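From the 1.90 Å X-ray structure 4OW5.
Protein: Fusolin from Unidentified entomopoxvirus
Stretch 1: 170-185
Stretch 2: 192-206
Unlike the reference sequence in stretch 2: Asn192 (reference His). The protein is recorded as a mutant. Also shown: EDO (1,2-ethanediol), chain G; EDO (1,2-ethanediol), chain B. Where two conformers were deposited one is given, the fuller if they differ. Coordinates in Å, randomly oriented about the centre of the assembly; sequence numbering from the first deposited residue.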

ATOM      1  N   LEU A 170     -11.084  12.939  10.793  1.00 13.57           N
ATOM      2  CA  LEU A 170      -9.993  13.904  10.764  1.00 12.82           C
ATOM      3  C   LEU A 170      -9.446  14.230  12.167  1.00 17.05           C
ATOM      4  O   LEU A 170     -10.206  14.475  13.082  1.00 17.74           O
ATOM      5  CB  LEU A 170     -10.485  15.217  10.102  1.00 12.15           C
ATOM      6  CG  LEU A 170     -10.696  15.142   8.598  1.00 15.14           C
ATOM      7  CD1 LEU A 170     -11.339  16.412   8.095  1.00 16.73           C
ATOM      8  CD2 LEU A 170      -9.421  14.761   7.874  1.00 15.00           C
ATOM      9  N   ILE A 171      -8.120  14.279  12.293  1.00 13.70           N
ATOM     10  CA  ILE A 171      -7.376  14.613  13.499  1.00 13.68           C
ATOM     11  C   ILE A 171      -6.621  15.910  13.252  1.00 15.04           C
ATOM     12  O   ILE A 171      -5.822  15.961  12.306  1.00 14.28           O
ATOM     13  CB  ILE A 171      -6.351  13.485  13.851  1.00 17.57           C
ATOM     14  CG1 ILE A 171      -7.052  12.118  14.124  1.00 19.53           C
ATOM     15  CG2 ILE A 171      -5.497  13.905  15.073  1.00 18.45           C
ATOM     16  CD1 ILE A 171      -6.126  10.969  13.963  1.00 23.17           C
ATOM     17  N   ASN A 172      -6.819  16.925  14.107  1.00 12.09           N
ATOM     18  CA  ASN A 172      -6.098  18.184  13.961  1.00 12.15           C
ATOM     19  C   ASN A 172      -4.615  18.000  14.331  1.00 15.46           C
ATOM     20  O   ASN A 172      -4.307  17.480  15.404  1.00 15.37           O
ATOM     21  CB  ASN A 172      -6.719  19.270  14.821  1.00 16.26           C
ATOM     22  CG  ASN A 172      -6.090  20.604  14.553  1.00 24.35           C
ATOM     23  OD1 ASN A 172      -5.192  21.026  15.267  1.00 26.06           O
ATOM     24  ND2 ASN A 172      -6.328  21.167  13.376  1.00 24.88           N
ATOM     25  N   ILE A 173      -3.722  18.393  13.442  1.00  9.57           N
ATOM     26  CA  ILE A 173      -2.273  18.311  13.673  1.00 11.66           C
ATOM     27  C   ILE A 173      -1.608  19.694  13.614  1.00 13.92           C
ATOM     28  O   ILE A 173      -0.428  19.787  13.925  1.00 13.18           O
ATOM     29  CB  ILE A 173      -1.555  17.324  12.731  1.00 14.18           C
ATOM     30  CG1 ILE A 173      -1.662  17.739  11.259  1.00 15.21           C
ATOM     31  CG2 ILE A 173      -2.063  15.895  12.990  1.00 15.08           C
ATOM     32  CD1 ILE A 173      -0.897  16.840  10.282  1.00 19.65           C
ATOM     33  N   PHE A 174      -2.361  20.748  13.297  1.00  9.97           N
ATOM     34  CA  PHE A 174      -1.851  22.111  13.274  1.00 10.11           C
ATOM     35  C   PHE A 174      -3.003  23.122  13.344  1.00 16.40           C
ATOM     36  O   PHE A 174      -3.979  23.012  12.608  1.00 14.42           O
ATOM     37  CB  PHE A 174      -0.996  22.401  12.013  1.00 11.30           C
ATOM     38  CG  PHE A 174      -0.400  23.797  11.972  1.00 13.04           C
ATOM     39  CD1 PHE A 174      -1.145  24.877  11.505  1.00 14.80           C
ATOM     40  CD2 PHE A 174       0.937  24.012  12.295  1.00 15.33           C
ATOM     41  CE1 PHE A 174      -0.590  26.148  11.422  1.00 15.08           C
ATOM     42  CE2 PHE A 174       1.506  25.288  12.191  1.00 17.40           C
ATOM     43  CZ  PHE A 174       0.727  26.359  11.805  1.00 15.57           C
ATOM     44  N   THR A 175      -2.847  24.145  14.186  1.00 14.75           N
ATOM     45  CA  THR A 175      -3.794  25.245  14.284  1.00 13.85           C
ATOM     46  C   THR A 175      -3.031  26.504  14.606  1.00 16.71           C
ATOM     47  O   THR A 175      -2.390  26.534  15.638  1.00 14.92           O
ATOM     48  CB  THR A 175      -4.855  25.004  15.362  1.00 20.17           C
ATOM     49  OG1 THR A 175      -5.516  23.783  15.129  1.00 23.48           O
ATOM     50  CG2 THR A 175      -5.851  26.144  15.437  1.00 18.05           C
ATOM     51  N   GLY A 176      -3.182  27.535  13.792  1.00 14.32           N
ATOM     52  CA  GLY A 176      -2.627  28.846  14.087  1.00 15.13           C
ATOM     53  C   GLY A 176      -2.291  29.653  12.850  1.00 17.98           C
ATOM     54  O   GLY A 176      -2.374  29.174  11.714  1.00 15.02           O
ATOM     55  N   PRO A 177      -1.849  30.898  13.045  1.00 17.46           N
ATOM     56  CA  PRO A 177      -1.410  31.688  11.880  1.00 18.94           C
ATOM     57  C   PRO A 177      -0.082  31.174  11.306  1.00 23.14           C
ATOM     58  O   PRO A 177       0.679  30.456  11.982  1.00 22.27           O
ATOM     59  CB  PRO A 177      -1.281  33.116  12.448  1.00 19.99           C
ATOM     60  CG  PRO A 177      -1.012  32.920  13.873  1.00 23.47           C
ATOM     61  CD  PRO A 177      -1.666  31.639  14.304  1.00 18.12           C
ATOM     62  N   ILE A 178       0.096  31.401  10.014  1.00 22.04           N
ATOM     63  CA  ILE A 178       1.308  31.125   9.251  1.00 23.33           C
ATOM     64  C   ILE A 178       1.681  32.465   8.579  1.00 28.49           C
ATOM     65  O   ILE A 178       0.851  33.004   7.858  1.00 27.19           O
ATOM     66  CB  ILE A 178       1.106  29.982   8.214  1.00 26.51           C
ATOM     67  CG1 ILE A 178       0.532  28.712   8.864  1.00 25.19           C
ATOM     68  CG2 ILE A 178       2.409  29.688   7.480  1.00 28.75           C
ATOM     69  CD1 ILE A 178       0.358  27.607   7.924  1.00 15.38           C
ATOM     70  N   PRO A 179       2.842  33.095   8.836  1.00 29.56           N
ATOM     71  CA  PRO A 179       3.117  34.370   8.162  1.00 28.77           C
ATOM     72  C   PRO A 179       3.436  34.151   6.677  1.00 27.20           C
ATOM     73  O   PRO A 179       3.929  33.092   6.282  1.00 25.26           O
ATOM     74  CB  PRO A 179       4.331  34.914   8.927  1.00 31.42           C
ATOM     75  CG  PRO A 179       5.082  33.672   9.305  1.00 37.02           C
ATOM     76  CD  PRO A 179       3.991  32.664   9.659  1.00 32.63           C
ATOM     77  N   LEU A 180       3.100  35.141   5.859  1.00 21.77           N
ATOM     78  CA  LEU A 180       3.464  35.152   4.446  1.00 18.95           C
ATOM     79  C   LEU A 180       4.994  35.286   4.290  1.00 19.70           C
ATOM     80  O   LEU A 180       5.619  36.091   4.986  1.00 19.06           O
ATOM     81  CB  LEU A 180       2.783  36.341   3.774  1.00 19.30           C
ATOM     82  CG  LEU A 180       1.352  36.160   3.485  1.00 24.85           C
ATOM     83  CD1 LEU A 180       0.631  37.496   3.443  1.00 25.71           C
ATOM     84  CD2 LEU A 180       1.175  35.393   2.214  1.00 25.65           C
ATOM     85  N   VAL A 181       5.590  34.515   3.393  1.00 14.80           N
ATOM     86  CA  VAL A 181       7.040  34.551   3.138  0.50 13.04           C
ATOM     87  C   VAL A 181       7.268  34.595   1.669  1.00 16.95           C
ATOM     88  O   VAL A 181       6.400  34.163   0.915  1.00 17.22           O
ATOM     89  CB  VAL A 181       7.825  33.367   3.756  0.50 15.02           C
ATOM     90  CG1 VAL A 181       8.048  33.571   5.250  0.50 16.18           C
ATOM     91  CG2 VAL A 181       7.155  32.014   3.459  0.50 12.61           C
ATOM     92  N   GLN A 182       8.456  35.078   1.240  1.00 15.66           N
ATOM     93  CA  GLN A 182       8.785  35.090  -0.167  1.00 15.98           C
ATOM     94  C   GLN A 182       8.904  33.668  -0.643  1.00 19.14           C
ATOM     95  O   GLN A 182       9.508  32.828   0.044  1.00 17.50           O
ATOM     96  CB  GLN A 182      10.099  35.858  -0.487  1.00 17.40           C
ATOM     97  CG  GLN A 182      10.284  36.120  -1.987  1.00 32.89           C
ATOM     98  CD  GLN A 182      11.676  36.613  -2.315  1.00 58.97           C
ATOM     99  OE1 GLN A 182      12.109  37.662  -1.847  1.00 50.47           O
ATOM    100  NE2 GLN A 182      12.428  35.861  -3.111  1.00 60.59           N
ATOM    101  N   ARG A 183       8.346  33.397  -1.822  1.00 16.76           N
ATOM    102  CA  ARG A 183       8.423  32.078  -2.426  1.00 17.72           C
ATOM    103  C   ARG A 183       9.882  31.780  -2.774  1.00 24.73           C
ATOM    104  O   ARG A 183      10.649  32.685  -3.149  1.00 24.76           O
ATOM    105  CB  ARG A 183       7.542  31.989  -3.702  1.00 18.35           C
ATOM    106  CG  ARG A 183       8.193  32.605  -4.939  1.00 22.87           C
ATOM    107  CD  ARG A 183       7.312  32.649  -6.191  1.00 31.53           C
ATOM    108  NE  ARG A 183       7.429  31.466  -7.040  1.00 45.52           N
ATOM    109  CZ  ARG A 183       8.472  31.156  -7.815  1.00 69.74           C
ATOM    110  NH1 ARG A 183       9.547  31.943  -7.850  1.00 60.77           N
ATOM    111  NH2 ARG A 183       8.458  30.047  -8.544  1.00 60.95           N
ATOM    112  N   ARG A 184      10.265  30.533  -2.671  1.00 20.94           N
ATOM    113  CA  ARG A 184      11.618  30.162  -3.036  1.00 20.82           C
ATOM    114  C   ARG A 184      11.718  29.992  -4.545  1.00 24.20           C
ATOM    115  O   ARG A 184      10.707  29.758  -5.194  1.00 20.73           O
ATOM    116  CB  ARG A 184      12.014  28.866  -2.359  1.00 16.82           C
ATOM    117  CG  ARG A 184      12.163  28.933  -0.860  1.00 20.01           C
ATOM    118  CD  ARG A 184      13.075  27.809  -0.423  1.00 26.38           C
ATOM    119  NE  ARG A 184      13.068  27.625   1.027  1.00 27.79           N
ATOM    120  CZ  ARG A 184      12.139  26.959   1.698  1.00 34.16           C
ATOM    121  NH1 ARG A 184      11.101  26.418   1.060  1.00 18.12           N
ATOM    122  NH2 ARG A 184      12.217  26.851   3.012  1.00 25.81           N
ATOM    123  N   PRO A 185      12.926  30.041  -5.137  1.00 24.44           N
ATOM    124  CA  PRO A 185      13.047  29.832  -6.600  1.00 23.39           C
ATOM    125  C   PRO A 185      12.448  28.517  -7.113  1.00 24.18           C
ATOM    126  O   PRO A 185      11.968  28.482  -8.239  1.00 23.60           O
ATOM    127  CB  PRO A 185      14.558  29.863  -6.826  1.00 26.16           C
ATOM    128  CG  PRO A 185      15.074  30.750  -5.698  1.00 31.52           C
ATOM    129  CD  PRO A 185      14.226  30.374  -4.524  1.00 26.40           C
ATOM    130  N   ASN A 192       1.780  33.765  -7.390  1.00 27.09           N
ATOM    131  CA  ASN A 192       2.138  34.869  -6.492  1.00 24.85           C
ATOM    132  C   ASN A 192       3.615  34.839  -6.088  1.00 26.41           C
ATOM    133  O   ASN A 192       4.212  33.776  -6.184  1.00 27.21           O
ATOM    134  CB  ASN A 192       1.285  34.707  -5.224  1.00 24.12           C
ATOM    135  CG  ASN A 192       0.895  36.020  -4.564  1.00 34.77           C
ATOM    136  OD1 ASN A 192       1.724  36.730  -4.016  1.00 29.63           O
ATOM    137  ND2 ASN A 192      -0.382  36.378  -4.595  1.00 30.10           N
ATOM    138  N   ASN A 193       4.174  35.972  -5.606  1.00 22.05           N
ATOM    139  CA  ASN A 193       5.559  36.040  -5.105  0.50 21.77           C
ATOM    140  C   ASN A 193       5.630  35.690  -3.607  1.00 22.85           C
ATOM    141  O   ASN A 193       6.717  35.421  -3.092  1.00 22.73           O
ATOM    142  CB  ASN A 193       6.141  37.444  -5.310  0.50 25.05           C
ATOM    143  CG  ASN A 193       5.792  38.430  -4.205  0.50 45.91           C
ATOM    144  OD1 ASN A 193       4.634  38.835  -4.034  0.50 39.65           O
ATOM    145  ND2 ASN A 193       6.773  38.832  -3.411  0.50 38.43           N
ATOM    146  N   LEU A 194       4.478  35.691  -2.910  1.00 16.07           N
ATOM    147  CA  LEU A 194       4.375  35.316  -1.497  1.00 15.79           C
ATOM    148  C   LEU A 194       3.616  33.982  -1.377  1.00 16.86           C
ATOM    149  O   LEU A 194       2.685  33.725  -2.137  1.00 17.33           O
ATOM    150  CB  LEU A 194       3.652  36.393  -0.678  1.00 15.94           C
ATOM    151  CG  LEU A 194       4.335  37.764  -0.565  1.00 20.15           C
ATOM    152  CD1 LEU A 194       3.465  38.722   0.187  1.00 21.63           C
ATOM    153  CD2 LEU A 194       5.673  37.648   0.099  1.00 17.45           C
ATOM    154  N   VAL A 195       4.029  33.146  -0.447  1.00 13.26           N
ATOM    155  CA  VAL A 195       3.386  31.872  -0.126  1.00 12.94           C
ATOM    156  C   VAL A 195       3.257  31.776   1.385  1.00 16.99           C
ATOM    157  O   VAL A 195       3.918  32.521   2.117  1.00 18.88           O
ATOM    158  CB  VAL A 195       4.180  30.656  -0.687  1.00 16.53           C
ATOM    159  CG1 VAL A 195       4.125  30.600  -2.212  1.00 16.77           C
ATOM    160  CG2 VAL A 195       5.627  30.648  -0.196  1.00 16.57           C
ATOM    161  N   TYR A 196       2.444  30.844   1.848  1.00 13.42           N
ATOM    162  CA  TYR A 196       2.370  30.453   3.241  1.00 13.16           C
ATOM    163  C   TYR A 196       3.139  29.160   3.341  1.00 18.27           C
ATOM    164  O   TYR A 196       2.825  28.231   2.596  1.00 17.03           O
ATOM    165  CB  TYR A 196       0.955  30.249   3.724  1.00 14.10           C
ATOM    166  CG  TYR A 196       0.125  31.502   3.797  1.00 14.75           C
ATOM    167  CD1 TYR A 196       0.173  32.316   4.908  1.00 16.41           C
ATOM    168  CD2 TYR A 196      -0.827  31.781   2.830  1.00 16.41           C
ATOM    169  CE1 TYR A 196      -0.621  33.454   5.007  1.00 16.10           C
ATOM    170  CE2 TYR A 196      -1.613  32.925   2.902  1.00 17.31           C
ATOM    171  CZ  TYR A 196      -1.487  33.778   3.979  1.00 20.63           C
ATOM    172  OH  TYR A 196      -2.290  34.884   4.047  1.00 21.69           O
ATOM    173  N   ARG A 197       4.166  29.102   4.194  1.00 15.74           N
ATOM    174  CA  ARG A 197       4.947  27.876   4.415  1.00 15.60           C
ATOM    175  C   ARG A 197       5.106  27.558   5.868  1.00 22.21           C
ATOM    176  O   ARG A 197       5.414  28.445   6.642  1.00 21.89           O
ATOM    177  CB  ARG A 197       6.351  27.958   3.848  1.00 16.75           C
ATOM    178  CG  ARG A 197       6.484  27.941   2.382  1.00 15.72           C
ATOM    179  CD  ARG A 197       7.930  27.645   1.989  1.00 23.94           C
ATOM    180  NE  ARG A 197       8.919  28.556   2.576  1.00 24.74           N
ATOM    181  CZ  ARG A 197       9.446  29.638   1.990  1.00 29.62           C
ATOM    182  NH1 ARG A 197       9.081  29.986   0.767  1.00 17.69           N
ATOM    183  NH2 ARG A 197      10.353  30.369   2.625  1.00 20.10           N
ATOM    184  N   THR A 198       5.007  26.284   6.225  1.00 21.02           N
ATOM    185  CA  THR A 198       5.211  25.820   7.599  1.00 23.11           C
ATOM    186  C   THR A 198       5.605  24.340   7.576  1.00 24.87           C
ATOM    187  O   THR A 198       5.146  23.624   6.711  1.00 23.82           O
ATOM    188  CB  THR A 198       3.924  26.051   8.449  1.00 32.13           C
ATOM    189  OG1 THR A 198       4.240  25.946   9.826  1.00 40.94           O
ATOM    190  CG2 THR A 198       2.783  25.092   8.112  1.00 32.92           C
ATOM    191  N   THR A 199       6.390  23.885   8.549  1.00 23.58           N
ATOM    192  CA  THR A 199       6.736  22.485   8.719  1.00 22.11           C
ATOM    193  C   THR A 199       5.828  21.901   9.765  1.00 25.85           C
ATOM    194  O   THR A 199       5.706  22.445  10.871  1.00 24.25           O
ATOM    195  CB  THR A 199       8.211  22.294   9.080  1.00 21.65           C
ATOM    196  OG1 THR A 199       8.987  22.783   7.997  1.00 28.80           O
ATOM    197  CG2 THR A 199       8.578  20.818   9.294  1.00 19.86           C
ATOM    198  N   VAL A 200       5.235  20.748   9.431  1.00 21.99           N
ATOM    199  CA  VAL A 200       4.396  19.967  10.332  1.00 22.20           C
ATOM    200  C   VAL A 200       4.921  18.564  10.294  1.00 22.29           C
ATOM    201  O   VAL A 200       5.279  18.090   9.207  1.00 19.84           O
ATOM    202  CB  VAL A 200       2.899  20.017   9.923  1.00 27.88           C
ATOM    203  CG1 VAL A 200       2.031  19.241  10.910  1.00 28.04           C
ATOM    204  CG2 VAL A 200       2.423  21.445   9.796  1.00 28.60           C
ATOM    205  N   GLY A 201       4.979  17.921  11.463  1.00 18.78           N
ATOM    206  CA  GLY A 201       5.355  16.531  11.571  1.00 18.25           C
ATOM    207  C   GLY A 201       4.136  15.731  11.190  1.00 21.78           C
ATOM    208  O   GLY A 201       3.091  15.892  11.805  1.00 23.28           O
ATOM    209  N   ILE A 202       4.224  14.955  10.132  1.00 16.84           N
ATOM    210  CA  ILE A 202       3.091  14.144   9.656  1.00 15.86           C
ATOM    211  C   ILE A 202       3.188  12.761  10.244  1.00 19.30           C
ATOM    212  O   ILE A 202       4.189  12.097   9.994  1.00 17.61           O
ATOM    213  CB  ILE A 202       3.089  14.083   8.110  1.00 16.83           C
ATOM    214  CG1 ILE A 202       3.097  15.506   7.504  1.00 17.12           C
ATOM    215  CG2 ILE A 202       1.893  13.268   7.600  1.00 17.93           C
ATOM    216  CD1 ILE A 202       1.878  16.373   7.863  1.00 24.85           C
ATOM    217  N   PRO A 203       2.163  12.283  10.979  1.00 18.39           N
ATOM    218  CA  PRO A 203       2.216  10.902  11.489  1.00 19.08           C
ATOM    219  C   PRO A 203       2.362   9.932  10.327  1.00 22.18           C
ATOM    220  O   PRO A 203       1.688  10.073   9.307  1.00 18.90           O
ATOM    221  CB  PRO A 203       0.863  10.723  12.221  1.00 21.55           C
ATOM    222  CG  PRO A 203       0.391  12.124  12.486  1.00 26.39           C
ATOM    223  CD  PRO A 203       0.903  12.953  11.360  1.00 21.81           C
ATOM    224  N   VAL A 204       3.266   8.985  10.459  1.00 19.70           N
ATOM    225  CA  VAL A 204       3.446   8.049   9.419  1.00 20.89           C
ATOM    226  C   VAL A 204       2.146   7.175   9.385  1.00 26.01           C
ATOM    227  O   VAL A 204       1.377   7.073  10.359  1.00 24.66           O
ATOM    228  CB  VAL A 204       4.789   7.273   9.539  1.00 26.50           C
ATOM    229  CG1 VAL A 204       4.940   6.242   8.443  1.00 26.59           C
ATOM    230  CG2 VAL A 204       5.947   8.247   9.424  1.00 27.41           C
ATOM    231  N   ARG A 205       1.783   6.856   8.182  1.00 21.23           N
ATOM    232  CA  ARG A 205       0.619   6.040   7.851  1.00 19.18           C
ATOM    233  C   ARG A 205       1.155   4.929   7.000  1.00 19.21           C
ATOM    234  O   ARG A 205       2.089   5.152   6.218  1.00 16.79           O
ATOM    235  CB  ARG A 205      -0.418   6.887   7.093  1.00 19.05           C
ATOM    236  CG  ARG A 205      -1.161   7.900   7.957  1.00 18.92           C
ATOM    237  CD  ARG A 205      -2.337   7.286   8.641  1.00 19.44           C
ATOM    238  NE  ARG A 205      -3.084   8.243   9.464  1.00 19.79           N
ATOM    239  CZ  ARG A 205      -2.752   8.610  10.695  1.00 22.45           C
ATOM    240  NH1 ARG A 205      -1.663   8.121  11.275  1.00 20.86           N
ATOM    241  NH2 ARG A 205      -3.507   9.468  11.362  1.00 15.72           N
ATOM    242  N   GLN A 206       0.557   3.750   7.105  1.00 17.12           N
ATOM    243  CA  GLN A 206       0.917   2.610   6.270  1.00 16.27           C
ATOM    244  C   GLN A 206       0.006   2.519   5.051  1.00 18.52           C
ATOM    245  O   GLN A 206       0.151   1.605   4.279  1.00 19.43           O
ATOM    246  CB  GLN A 206       0.825   1.322   7.123  1.00 18.63           C
ATOM    247  CG  GLN A 206       1.621   1.412   8.440  1.00 26.61           C
ATOM    248  CD  GLN A 206       3.062   1.845   8.244  1.00 51.35           C
ATOM    249  OE1 GLN A 206       3.754   1.371   7.340  1.00 46.88           O
ATOM    250  NE2 GLN A 206       3.579   2.705   9.118  1.00 41.57           N
TER
HETATM  251  C1  EDO G 406      -2.603   8.748  14.668  1.00 43.03           C
HETATM  252  O1  EDO G 406      -2.369   9.977  13.994  1.00 38.16           O
HETATM  253  C2  EDO G 406      -1.259   8.021  14.889  1.00 44.76           C
HETATM  254  O2  EDO G 406      -1.437   6.630  14.657  1.00 48.76           O
HETATM  255  C1  EDO B 401      -2.747  20.782  17.397  1.00 42.63           C
HETATM  256  O1  EDO B 401      -3.712  19.764  17.534  1.00 41.52           O
HETATM  257  C2  EDO B 401      -3.360  22.162  17.680  1.00 46.00           C
HETATM  258  O2  EDO B 401      -4.386  22.060  18.647  1.00 49.40           O
HETATM  259  O   HOH W   1       5.225  30.860   6.074  1.00 40.66           O
HETATM  260  O   HOH W   2       8.442  28.337  -1.635  1.00 16.65           O

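A short strand around Val181 pairs antiparallel with the long strand 194-203 of the fusolin chain, while 170-176 passes the longer strand at side-chain distance and touches it mainly through the side chains of Ile173 and Phe174. At the paired end, Val181 and Val195 exchange backbone hydrogen bonds (Val181 N to Val195 O and Val195 N to Val181 O, both 2.9 Å), and Arg183 N continues the ladder to Asn193 O at 2.9 Å. On one face of this sheet, Leu180 lays CD2 over the Tyr196 ring, 3.6 Å from Tyr196 CZ, a CH-pi contact; the same methyl reaches Leu194 CB at 3.9 Å. On the other face, the Arg197 guanidinium fills a slot: Val181 CG2 packs on one side, 3.6 Å from Arg197 CZ, and the Arg184 guanidinium stacks flat on the opposite side, with Arg184 NH1 3.4 Å from Arg197 NE despite the like charges. Arg197 NH1 donates to Gln182 O at 3.0 Å, and water 2 joins it to Arg184 N. Where the backbones part, water 1 bridges Pro179 O and Arg197 N. Beyond it, Ile178 plugs the gap, CD1 against Thr198 CG2 at 3.5 Å. Farther along, Phe174 CD2 meets Val200 CG2 at 3.9 Å, and Ile173 CD1 sits over the notch formed by Val200 CG1 (3.8 Å) and Ile202 CD1 (3.7 Å).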